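Local atomic coordinates of hypothetical protein Llacc01001955 (Lactococcus lactis, PDB entry 1ZUJ), a protein that binds DNA and, as a twelve-subunit member of the Dps family, probably protects the cell against oxidative stress. Residues A[37-42]-A[91-96]; A[76-81]-A[141-146]; A[130-135]-A[145-150]. All blocks are in the same frame, centred on the assembly; numbering follows the deposited sequence.

Contact 2 (76-81 with 141-146) and contact 3 (130-135 with 145-150) are neighbours, their centres about 9 Å apart. Both use the start of helix 141-165 and share Leu145 and Ala146, so that this helix is packed on helix 54-80 and on the junction of helices 110-131 and 133-137. Contact 1 (37-42 with 91-96) lies about 20 Å from contact 2 and 19 Å from contact 3, centre to centre, but meets contact 3 through Ile37 and Leu150. Along the chain, contact 1 alternates with contact 2 and closes before contact 3 opens. Together they join the main helices of a ferritin-like bundle and its short crossover helix 89-95.

Contact 1 of 3, residues A[37-42]-A[91-96]; sequences IFYEKI and EFVSNH
Phe38 meets Phe92, and Tyr39 meets Val93 and His96, where helix 26-50 is crossed by the short helix 89-95. The Phe38 side chain has CG anti to the backbone N (chi1 179°), and its ring receives CD1 of Phe92 over the centre of one face, while CD1 of Ile42 lies toward the rim of the other. The two phenyl rings meet obliquely, centroids 4.3 Å apart. CB of Phe38 in turn makes a CH-pi contact with the Phe92 ring, 4.2 Å from its centroid. Tyr39 forms an offset stack with His96, centroids 3.9 Å apart and planes turned by 15°. CB of His96 adds a CH-pi contact over the same phenol, 3.6 Å from the ring centroid, and the hydroxyl end of Tyr39 reaches CG1 of Val93. The imidazole is steadied from its own segment by a bent bond from His96 ND1 to Val93 O, 2.8 Å long, with the donor above the carbonyl plane. The local axes cross nearly perpendicularly, at -97°. Phe92 O and Asn95 O are also hydrogen-bonded to Ser35 and His32 of helix 26-50. A second subunit packs its Ile42 on Phe38 and its Leu89 on Tyr39, so helix 89-95, the short helix in the long connection between the second and third bundle helices of Dps proteins, lies across helix 26-50 beside a subunit interface.

Contact 2 of 3, residues A[76-81]-A[141-146]; sequences EQLLDE and FSLELA
Gln77 and Leu143 mark the nearest backbone approach, CA to CA 5.9 Å, between segments 76-81 and 141-146; the local axes of helices 76-80 and 141-146 run almost antiparallel at 168°, 9.8 Å apart at their closest. Gln77 spreads over a full turn of the opposing helix. Its CB rests on CD1 of Leu143 at 3.6 Å, and beyond the bend at chi2 (112°) the two branches of the amide part: NE2 lies against the methyl of Ala146, while OE1 comes close to Ser142 OG at an angle too poor for a hydrogen bond. An alanine in place of Gln77 would probably leave Ser142 OG and the Ala146 methyl without their amide neighbours and open a gap between the helices. The Leu78 and Leu143 side chains meet at a slant, CD1 of Leu78 lying 3.7 Å from Leu143 CD2 and equally close to Leu143 CD1; Leu30 of helix 26-50 touches both leucines. At the end of helix 54-80, the carboxylate of Glu81 stays a loose neighbour of Phe141 N. Elsewhere on helix 141-165, Glu144 forms a salt bridge with Arg148 of a third subunit. Antiparallel packing of the second and last long helices, with leucines turned to the first, is characteristic of the ferritin-like four-helix bundle of Dps proteins.

Contact 3 of 3, residues A[130-135]-A[145-150]; sequences RAIKLA and LAIRKL
Ala131, Ile132 and Ala135 all pack against the side chain of Ile147, and the contact between segments 130-135 and 145-150 is apolar in its greater part. The backbones come nearest at Ile132 and Ile147, whose CA atoms are 6.2 Å apart. Ile147 divides its branches: CG2, anti to the backbone N, packs on CB of Ala131 and on CG1 of Ile132, the latter at 3.4 Å, whereas CD1 extends to CB of Ala135 at 3.8 Å. The Ile132 and Ile147 side chains run alongside one another, pointing opposite ways. A second kind of packing uses the aliphatic part of a charged residue: CD1 of Ile132 approaches CG of Arg148 at 4.0 Å, the two side chains crossing at about a right angle. The polar end of Arg148 finds its partners elsewhere, in salt bridges from NH1 to Glu144 of its own chain and from NH2 to Glu144 of a fourth subunit. Phe141 of that subunit touches both Ile132 and Arg148, while Leu30 of helix 26-50 touches both Ala131 and Ile147. With no hydrogen bond between the segments, the helices are held here by the fit of methyl and methylene groups, and the two carboxylates, one from each chain, probably offset the charge of the buried Arg148 guanidinium and so link this contact to the subunit interface.

Contact 1 of 3, residues A[37-42]-A[91-96]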
loop_
_atom_site.group_PDB
_atom_site.type_symbol
_atom_site.label_atom_id
_atom_site.label_comp_id
_atom_site.label_asym_id
_atom_site.label_seq_id
_atom_site.Cartn_x
_atom_site.Cartn_y
_atom_site.Cartn_z
ATOM N N ILE A 37 -11.267 -32.344 -4.448
ATOM C CA ILE A 37 -11.183 -30.883 -4.359
ATOM C C ILE A 37 -12.217 -30.181 -5.243
ATOM O O ILE A 37 -12.588 -29.036 -4.969
ATOM C CB ILE A 37 -9.751 -30.428 -4.739
ATOM C CG1 ILE A 37 -8.791 -30.724 -3.583
ATOM C CG2 ILE A 37 -9.708 -28.949 -5.119
ATOM C CD1 ILE A 37 -7.367 -30.932 -4.023
ATOM N N PHE A 38 -12.659 -30.854 -6.308
ATOM C CA PHE A 38 -13.752 -30.334 -7.113
ATOM C C PHE A 38 -15.081 -30.568 -6.436
ATOM O O PHE A 38 -15.901 -29.668 -6.332
ATOM C CB PHE A 38 -13.815 -30.964 -8.499
ATOM C CG PHE A 38 -14.965 -30.442 -9.318
ATOM C CD1 PHE A 38 -16.243 -30.986 -9.191
ATOM C CD2 PHE A 38 -14.790 -29.360 -10.156
ATOM C CE1 PHE A 38 -17.305 -30.477 -9.923
ATOM C CE2 PHE A 38 -15.844 -28.857 -10.890
ATOM C CZ PHE A 38 -17.102 -29.415 -10.779
ATOM N N TYR A 39 -15.330 -31.798 -6.039
ATOM C CA TYR A 39 -16.568 -32.089 -5.339
ATOM C C TYR A 39 -16.658 -31.191 -4.097
ATOM O O TYR A 39 -17.729 -30.659 -3.790
ATOM C CB TYR A 39 -16.679 -33.594 -4.969
ATOM C CG TYR A 39 -17.612 -34.439 -5.870
ATOM C CD1 TYR A 39 -18.784 -35.022 -5.357
ATOM C CD2 TYR A 39 -17.307 -34.672 -7.224
ATOM C CE1 TYR A 39 -19.634 -35.796 -6.172
ATOM C CE2 TYR A 39 -18.150 -35.451 -8.041
ATOM C CZ TYR A 39 -19.306 -36.005 -7.505
ATOM O OH TYR A 39 -20.128 -36.768 -8.300
ATOM N N GLU A 40 -15.510 -30.986 -3.437
ATOM C CA GLU A 40 -15.418 -30.360 -2.101
ATOM C C GLU A 40 -15.837 -28.909 -2.087
ATOM O O GLU A 40 -16.640 -28.498 -1.257
ATOM C CB GLU A 40 -13.987 -30.433 -1.564
ATOM C CG GLU A 40 -13.790 -31.458 -0.474
ATOM C CD GLU A 40 -14.659 -31.202 0.732
ATOM O OE1 GLU A 40 -14.690 -32.077 1.602
ATOM O OE2 GLU A 40 -15.309 -30.138 0.812
ATOM N N LYS A 41 -15.265 -28.140 -3.004
ATOM C CA LYS A 41 -15.685 -26.772 -3.241
ATOM C C LYS A 41 -17.207 -26.658 -3.168
ATOM O O LYS A 41 -17.734 -25.804 -2.469
ATOM C CB LYS A 41 -15.191 -26.315 -4.604
ATOM C CG LYS A 41 -15.688 -24.952 -5.023
ATOM C CD LYS A 41 -14.629 -24.249 -5.885
ATOM C CE LYS A 41 -15.170 -22.988 -6.582
ATOM N NZ LYS A 41 -16.422 -23.241 -7.362
ATOM N N ILE A 42 -17.909 -27.549 -3.861
ATOM C CA ILE A 42 -19.362 -27.433 -3.995
ATOM C C ILE A 42 -20.061 -27.532 -2.641
ATOM O O ILE A 42 -20.909 -26.718 -2.338
ATOM C CB ILE A 42 -19.969 -28.463 -5.011
ATOM C CG1 ILE A 42 -18.999 -28.846 -6.152
ATOM C CG2 ILE A 42 -21.267 -27.892 -5.622
ATOM C CD1 ILE A 42 -18.406 -27.666 -6.947
ATOM N N GLU A 91 -15.120 -36.665 -16.139
ATOM C CA GLU A 91 -13.876 -37.096 -15.503
ATOM C C GLU A 91 -13.988 -37.080 -13.971
ATOM O O GLU A 91 -13.460 -37.967 -13.292
ATOM C CB GLU A 91 -12.727 -36.193 -15.939
ATOM C CG GLU A 91 -12.565 -36.049 -17.442
ATOM C CD GLU A 91 -11.119 -35.895 -17.846
ATOM O OE1 GLU A 91 -10.310 -36.767 -17.467
ATOM O OE2 GLU A 91 -10.794 -34.898 -18.526
ATOM N N PHE A 92 -14.685 -36.069 -13.442
ATOM C CA PHE A 92 -14.832 -35.871 -11.990
ATOM C C PHE A 92 -15.799 -36.845 -11.316
ATOM O O PHE A 92 -15.569 -37.244 -10.181
ATOM C CB PHE A 92 -15.279 -34.430 -11.643
ATOM C CG PHE A 92 -14.321 -33.345 -12.086
ATOM C CD1 PHE A 92 -14.780 -32.047 -12.237
ATOM C CD2 PHE A 92 -12.978 -33.607 -12.353
ATOM C CE1 PHE A 92 -13.928 -31.032 -12.647
ATOM C CE2 PHE A 92 -12.127 -32.583 -12.773
ATOM C CZ PHE A 92 -12.599 -31.302 -12.909
ATOM N N VAL A 93 -16.869 -37.219 -12.013
ATOM C CA VAL A 93 -17.945 -38.013 -11.407
ATOM C C VAL A 93 -17.545 -39.503 -11.267
ATOM O O VAL A 93 -18.022 -40.216 -10.357
ATOM C CB VAL A 93 -19.295 -37.874 -12.185
ATOM C CG1 VAL A 93 -20.476 -37.884 -11.213
ATOM C CG2 VAL A 93 -19.344 -36.601 -13.027
ATOM N N SER A 94 -16.668 -39.960 -12.165
ATOM C CA SER A 94 -16.120 -41.316 -12.089
ATOM C C SER A 94 -15.076 -41.448 -10.969
ATOM O O SER A 94 -15.080 -42.446 -10.244
ATOM C CB SER A 94 -15.514 -41.763 -13.434
ATOM O OG SER A 94 -14.897 -40.694 -14.133
ATOM N N ASN A 95 -14.210 -40.440 -10.817
ATOM C CA ASN A 95 -13.046 -40.533 -9.918
ATOM C C ASN A 95 -13.199 -39.875 -8.538
ATOM O O ASN A 95 -12.309 -39.997 -7.695
ATOM C CB ASN A 95 -11.809 -39.964 -10.609
ATOM C CG ASN A 95 -11.740 -40.337 -12.063
ATOM O OD1 ASN A 95 -11.248 -39.572 -12.886
ATOM N ND2 ASN A 95 -12.245 -41.516 -12.394
ATOM N N HIS A 96 -14.320 -39.191 -8.306
ATOM C CA HIS A 96 -14.651 -38.665 -6.975
ATOM C C HIS A 96 -14.869 -39.864 -6.055
ATOM O O HIS A 96 -15.498 -40.834 -6.459
ATOM C CB HIS A 96 -15.907 -37.768 -7.022
ATOM C CG HIS A 96 -17.192 -38.508 -6.799
ATOM N ND1 HIS A 96 -17.663 -39.466 -7.672
ATOM C CD2 HIS A 96 -18.087 -38.451 -5.786
ATOM C CE1 HIS A 96 -18.798 -39.960 -7.208
ATOM N NE2 HIS A 96 -19.078 -39.357 -6.066
#

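Contact 2 of 3, residues A[76-81]-A[141-146]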
loop_
_atom_site.group_PDB
_atom_site.type_symbol
_atom_site.label_atom_id
_atom_site.label_comp_id
_atom_site.label_asym_id
_atom_site.label_seq_id
_atom_site.Cartn_x
_atom_site.Cartn_y
_atom_site.Cartn_z
ATOM N N GLU A 76 -1.096 -27.466 -12.342
ATOM C CA GLU A 76 -0.001 -26.831 -13.093
ATOM C C GLU A 76 1.333 -27.556 -12.926
ATOM O O GLU A 76 2.251 -27.333 -13.706
ATOM C CB GLU A 76 0.160 -25.346 -12.725
ATOM C CG GLU A 76 -0.864 -24.431 -13.381
ATOM C CD GLU A 76 -0.250 -23.184 -14.008
ATOM O OE1 GLU A 76 -0.182 -23.099 -15.258
ATOM O OE2 GLU A 76 0.128 -22.263 -13.248
ATOM N N GLN A 77 1.434 -28.415 -11.920
ATOM C CA GLN A 77 2.647 -29.195 -11.678
ATOM C C GLN A 77 2.586 -30.583 -12.323
ATOM O O GLN A 77 3.604 -31.284 -12.381
ATOM C CB GLN A 77 2.856 -29.358 -10.172
ATOM C CG GLN A 77 4.266 -29.056 -9.654
ATOM C CD GLN A 77 4.305 -27.810 -8.804
ATOM O OE1 GLN A 77 5.260 -27.039 -8.887
ATOM N NE2 GLN A 77 3.267 -27.602 -7.994
ATOM N N LEU A 78 1.376 -30.989 -12.723
ATOM C CA LEU A 78 1.154 -32.127 -13.627
ATOM C C LEU A 78 1.326 -31.682 -15.090
ATOM O O LEU A 78 2.314 -32.053 -15.714
ATOM C CB LEU A 78 -0.230 -32.754 -13.409
ATOM C CG LEU A 78 -0.431 -33.815 -12.317
ATOM C CD1 LEU A 78 0.818 -34.117 -11.502
ATOM C CD2 LEU A 78 -1.567 -33.424 -11.383
ATOM N N LEU A 79 0.398 -30.894 -15.643
ATOM C CA LEU A 79 0.618 -30.301 -16.969
ATOM C C LEU A 79 2.115 -30.075 -17.195
ATOM O O LEU A 79 2.641 -30.364 -18.274
ATOM C CB LEU A 79 -0.161 -28.976 -17.166
ATOM C CG LEU A 79 0.587 -27.637 -17.425
ATOM C CD1 LEU A 79 1.251 -27.527 -18.809
ATOM C CD2 LEU A 79 -0.361 -26.450 -17.234
ATOM N N ASP A 80 2.796 -29.560 -16.174
ATOM C CA ASP A 80 4.232 -29.302 -16.265
ATOM C C ASP A 80 5.059 -30.593 -16.373
ATOM O O ASP A 80 5.927 -30.685 -17.229
ATOM C CB ASP A 80 4.704 -28.437 -15.079
ATOM C CG ASP A 80 4.761 -26.932 -15.415
ATOM O OD1 ASP A 80 3.922 -26.429 -16.211
ATOM O OD2 ASP A 80 5.620 -26.180 -14.903
ATOM N N GLU A 81 4.793 -31.571 -15.507
ATOM C CA GLU A 81 5.434 -32.901 -15.579
ATOM C C GLU A 81 4.747 -33.837 -16.607
ATOM O O GLU A 81 4.383 -34.974 -16.268
ATOM C CB GLU A 81 5.435 -33.570 -14.185
ATOM C CG GLU A 81 6.560 -33.109 -13.255
ATOM C CD GLU A 81 7.714 -34.099 -13.147
ATOM O OE1 GLU A 81 7.532 -35.276 -13.511
ATOM O OE2 GLU A 81 8.816 -33.704 -12.698
ATOM N N PHE A 141 10.023 -34.327 -8.733
ATOM C CA PHE A 141 10.597 -33.635 -7.575
ATOM C C PHE A 141 9.774 -32.439 -7.094
ATOM O O PHE A 141 9.378 -32.385 -5.925
ATOM C CB PHE A 141 12.040 -33.203 -7.866
ATOM C CG PHE A 141 13.032 -34.350 -7.946
ATOM C CD1 PHE A 141 14.040 -34.335 -8.905
ATOM C CD2 PHE A 141 12.974 -35.428 -7.058
ATOM C CE1 PHE A 141 14.964 -35.374 -8.993
ATOM C CE2 PHE A 141 13.903 -36.478 -7.140
ATOM C CZ PHE A 141 14.898 -36.449 -8.109
ATOM N N SER A 142 9.521 -31.487 -7.989
ATOM C CA SER A 142 8.741 -30.294 -7.649
ATOM C C SER A 142 7.401 -30.666 -7.015
ATOM O O SER A 142 7.010 -30.111 -5.992
ATOM C CB SER A 142 8.505 -29.434 -8.894
ATOM O OG SER A 142 7.435 -28.523 -8.703
ATOM N N LEU A 143 6.717 -31.625 -7.630
ATOM C CA LEU A 143 5.373 -32.018 -7.223
ATOM C C LEU A 143 5.328 -32.576 -5.821
ATOM O O LEU A 143 4.302 -32.480 -5.179
ATOM C CB LEU A 143 4.801 -33.055 -8.194
ATOM C CG LEU A 143 3.345 -33.502 -7.989
ATOM C CD1 LEU A 143 2.341 -32.473 -8.505
ATOM C CD2 LEU A 143 3.104 -34.881 -8.648
ATOM N N GLU A 144 6.410 -33.178 -5.338
ATOM C CA GLU A 144 6.373 -33.715 -3.983
ATOM C C GLU A 144 6.030 -32.590 -3.029
ATOM O O GLU A 144 5.047 -32.680 -2.302
ATOM C CB GLU A 144 7.675 -34.395 -3.561
ATOM C CG GLU A 144 7.419 -35.513 -2.555
ATOM C CD GLU A 144 8.572 -35.782 -1.591
ATOM O OE1 GLU A 144 8.337 -36.486 -0.587
ATOM O OE2 GLU A 144 9.709 -35.313 -1.820
ATOM N N LEU A 145 6.817 -31.523 -3.070
ATOM C CA LEU A 145 6.594 -30.355 -2.222
ATOM C C LEU A 145 5.138 -29.884 -2.175
ATOM O O LEU A 145 4.579 -29.719 -1.092
ATOM C CB LEU A 145 7.488 -29.193 -2.673
ATOM C CG LEU A 145 8.812 -29.015 -1.915
ATOM C CD1 LEU A 145 9.460 -30.371 -1.554
ATOM C CD2 LEU A 145 9.794 -28.099 -2.716
ATOM N N ALA A 146 4.531 -29.669 -3.336
ATOM C CA ALA A 146 3.145 -29.172 -3.403
ATOM C C ALA A 146 2.083 -30.139 -2.828
ATOM O O ALA A 146 1.084 -29.703 -2.262
ATOM C CB ALA A 146 2.782 -28.801 -4.839
#

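Contact 3 of 3, residues A[130-135]-A[145-150]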
loop_
_atom_site.group_PDB
_atom_site.type_symbol
_atom_site.label_atom_id
_atom_site.label_comp_id
_atom_site.label_asym_id
_atom_site.label_seq_id
_atom_site.Cartn_x
_atom_site.Cartn_y
_atom_site.Cartn_z
ATOM N N ARG A 130 -1.076 -41.124 -0.098
ATOM C CA ARG A 130 -0.579 -41.936 -1.196
ATOM C C ARG A 130 -0.034 -41.066 -2.338
ATOM O O ARG A 130 0.978 -41.419 -2.906
ATOM C CB ARG A 130 -1.672 -42.899 -1.683
ATOM C CG ARG A 130 -2.136 -43.893 -0.592
ATOM C CD ARG A 130 -2.379 -45.344 -1.073
ATOM N NE ARG A 130 -3.436 -46.039 -0.320
ATOM C CZ ARG A 130 -4.749 -45.747 -0.364
ATOM N NH1 ARG A 130 -5.603 -46.461 0.362
ATOM N NH2 ARG A 130 -5.219 -44.753 -1.118
ATOM N N ALA A 131 -0.673 -39.931 -2.643
ATOM C CA ALA A 131 -0.288 -39.067 -3.778
ATOM C C ALA A 131 1.176 -39.226 -4.236
ATOM O O ALA A 131 1.431 -39.110 -5.431
ATOM C CB ALA A 131 -0.654 -37.634 -3.541
ATOM N N ILE A 132 2.174 -39.409 -3.369
ATOM C CA ILE A 132 2.926 -38.404 -2.596
ATOM C C ILE A 132 4.189 -39.261 -2.390
ATOM O O ILE A 132 5.302 -38.836 -2.694
ATOM C CB ILE A 132 2.319 -37.877 -1.235
ATOM C CG1 ILE A 132 3.134 -36.660 -0.717
ATOM C CG2 ILE A 132 2.201 -38.980 -0.172
ATOM C CD1 ILE A 132 3.603 -36.709 0.759
ATOM N N LYS A 133 3.954 -40.492 -1.908
ATOM C CA LYS A 133 4.867 -41.629 -2.007
ATOM C C LYS A 133 4.994 -42.083 -3.452
ATOM O O LYS A 133 6.073 -42.487 -3.888
ATOM C CB LYS A 133 4.361 -42.806 -1.166
ATOM C CG LYS A 133 4.957 -42.865 0.233
ATOM C CD LYS A 133 4.520 -44.123 0.974
ATOM C CE LYS A 133 3.020 -44.107 1.314
ATOM N NZ LYS A 133 2.759 -44.155 2.794
ATOM N N LEU A 134 3.891 -42.040 -4.189
ATOM C CA LEU A 134 3.946 -42.270 -5.622
ATOM C C LEU A 134 4.839 -41.226 -6.283
ATOM O O LEU A 134 5.684 -41.577 -7.095
ATOM C CB LEU A 134 2.549 -42.270 -6.243
ATOM C CG LEU A 134 1.562 -43.305 -5.676
ATOM C CD1 LEU A 134 0.314 -43.371 -6.546
ATOM C CD2 LEU A 134 2.189 -44.699 -5.507
ATOM N N ALA A 135 4.671 -39.956 -5.913
ATOM C CA ALA A 135 5.561 -38.881 -6.383
ATOM C C ALA A 135 6.990 -39.014 -5.826
ATOM O O ALA A 135 7.951 -38.549 -6.446
ATOM C CB ALA A 135 4.982 -37.523 -6.026
ATOM N N LEU A 145 6.817 -31.523 -3.070
ATOM C CA LEU A 145 6.594 -30.355 -2.222
ATOM C C LEU A 145 5.138 -29.884 -2.175
ATOM O O LEU A 145 4.579 -29.719 -1.092
ATOM C CB LEU A 145 7.488 -29.193 -2.673
ATOM C CG LEU A 145 8.812 -29.015 -1.915
ATOM C CD1 LEU A 145 9.460 -30.371 -1.554
ATOM C CD2 LEU A 145 9.794 -28.099 -2.716
ATOM N N ALA A 146 4.531 -29.669 -3.336
ATOM C CA ALA A 146 3.145 -29.172 -3.403
ATOM C C ALA A 146 2.083 -30.139 -2.828
ATOM O O ALA A 146 1.084 -29.703 -2.262
ATOM C CB ALA A 146 2.782 -28.801 -4.839
ATOM N N ILE A 147 2.299 -31.442 -2.993
ATOM C CA ILE A 147 1.395 -32.444 -2.457
ATOM C C ILE A 147 1.527 -32.471 -0.930
ATOM O O ILE A 147 0.525 -32.558 -0.223
ATOM C CB ILE A 147 1.708 -33.842 -3.067
ATOM C CG1 ILE A 147 1.524 -33.844 -4.586
ATOM C CG2 ILE A 147 0.803 -34.935 -2.487
ATOM C CD1 ILE A 147 2.244 -35.024 -5.256
ATOM N N ARG A 148 2.765 -32.401 -0.434
ATOM C CA ARG A 148 3.031 -32.447 1.007
ATOM C C ARG A 148 2.259 -31.348 1.723
ATOM O O ARG A 148 1.659 -31.585 2.782
ATOM C CB ARG A 148 4.531 -32.272 1.326
ATOM C CG ARG A 148 5.481 -33.211 0.594
ATOM C CD ARG A 148 6.854 -33.395 1.247
ATOM N NE ARG A 148 6.861 -34.402 2.317
ATOM C CZ ARG A 148 7.921 -35.147 2.676
ATOM N NH1 ARG A 148 9.098 -35.031 2.056
ATOM N NH2 ARG A 148 7.803 -36.018 3.670
ATOM N N LYS A 149 2.296 -30.148 1.140
ATOM C CA LYS A 149 1.697 -28.969 1.745
ATOM C C LYS A 149 0.197 -29.174 1.833
ATOM O O LYS A 149 -0.376 -29.102 2.900
ATOM C CB LYS A 149 2.048 -27.703 0.948
ATOM C CG LYS A 149 3.525 -27.228 1.126
ATOM C CD LYS A 149 3.884 -25.938 0.307
ATOM C CE LYS A 149 5.070 -25.124 0.925
ATOM N NZ LYS A 149 6.467 -25.551 0.491
ATOM N N LEU A 150 -0.427 -29.493 0.713
ATOM C CA LEU A 150 -1.867 -29.753 0.682
ATOM C C LEU A 150 -2.342 -30.774 1.712
ATOM O O LEU A 150 -3.483 -30.734 2.125
ATOM C CB LEU A 150 -2.287 -30.225 -0.707
ATOM C CG LEU A 150 -3.779 -30.063 -0.983
ATOM C CD1 LEU A 150 -3.974 -29.648 -2.398
ATOM C CD2 LEU A 150 -4.519 -31.341 -0.771
#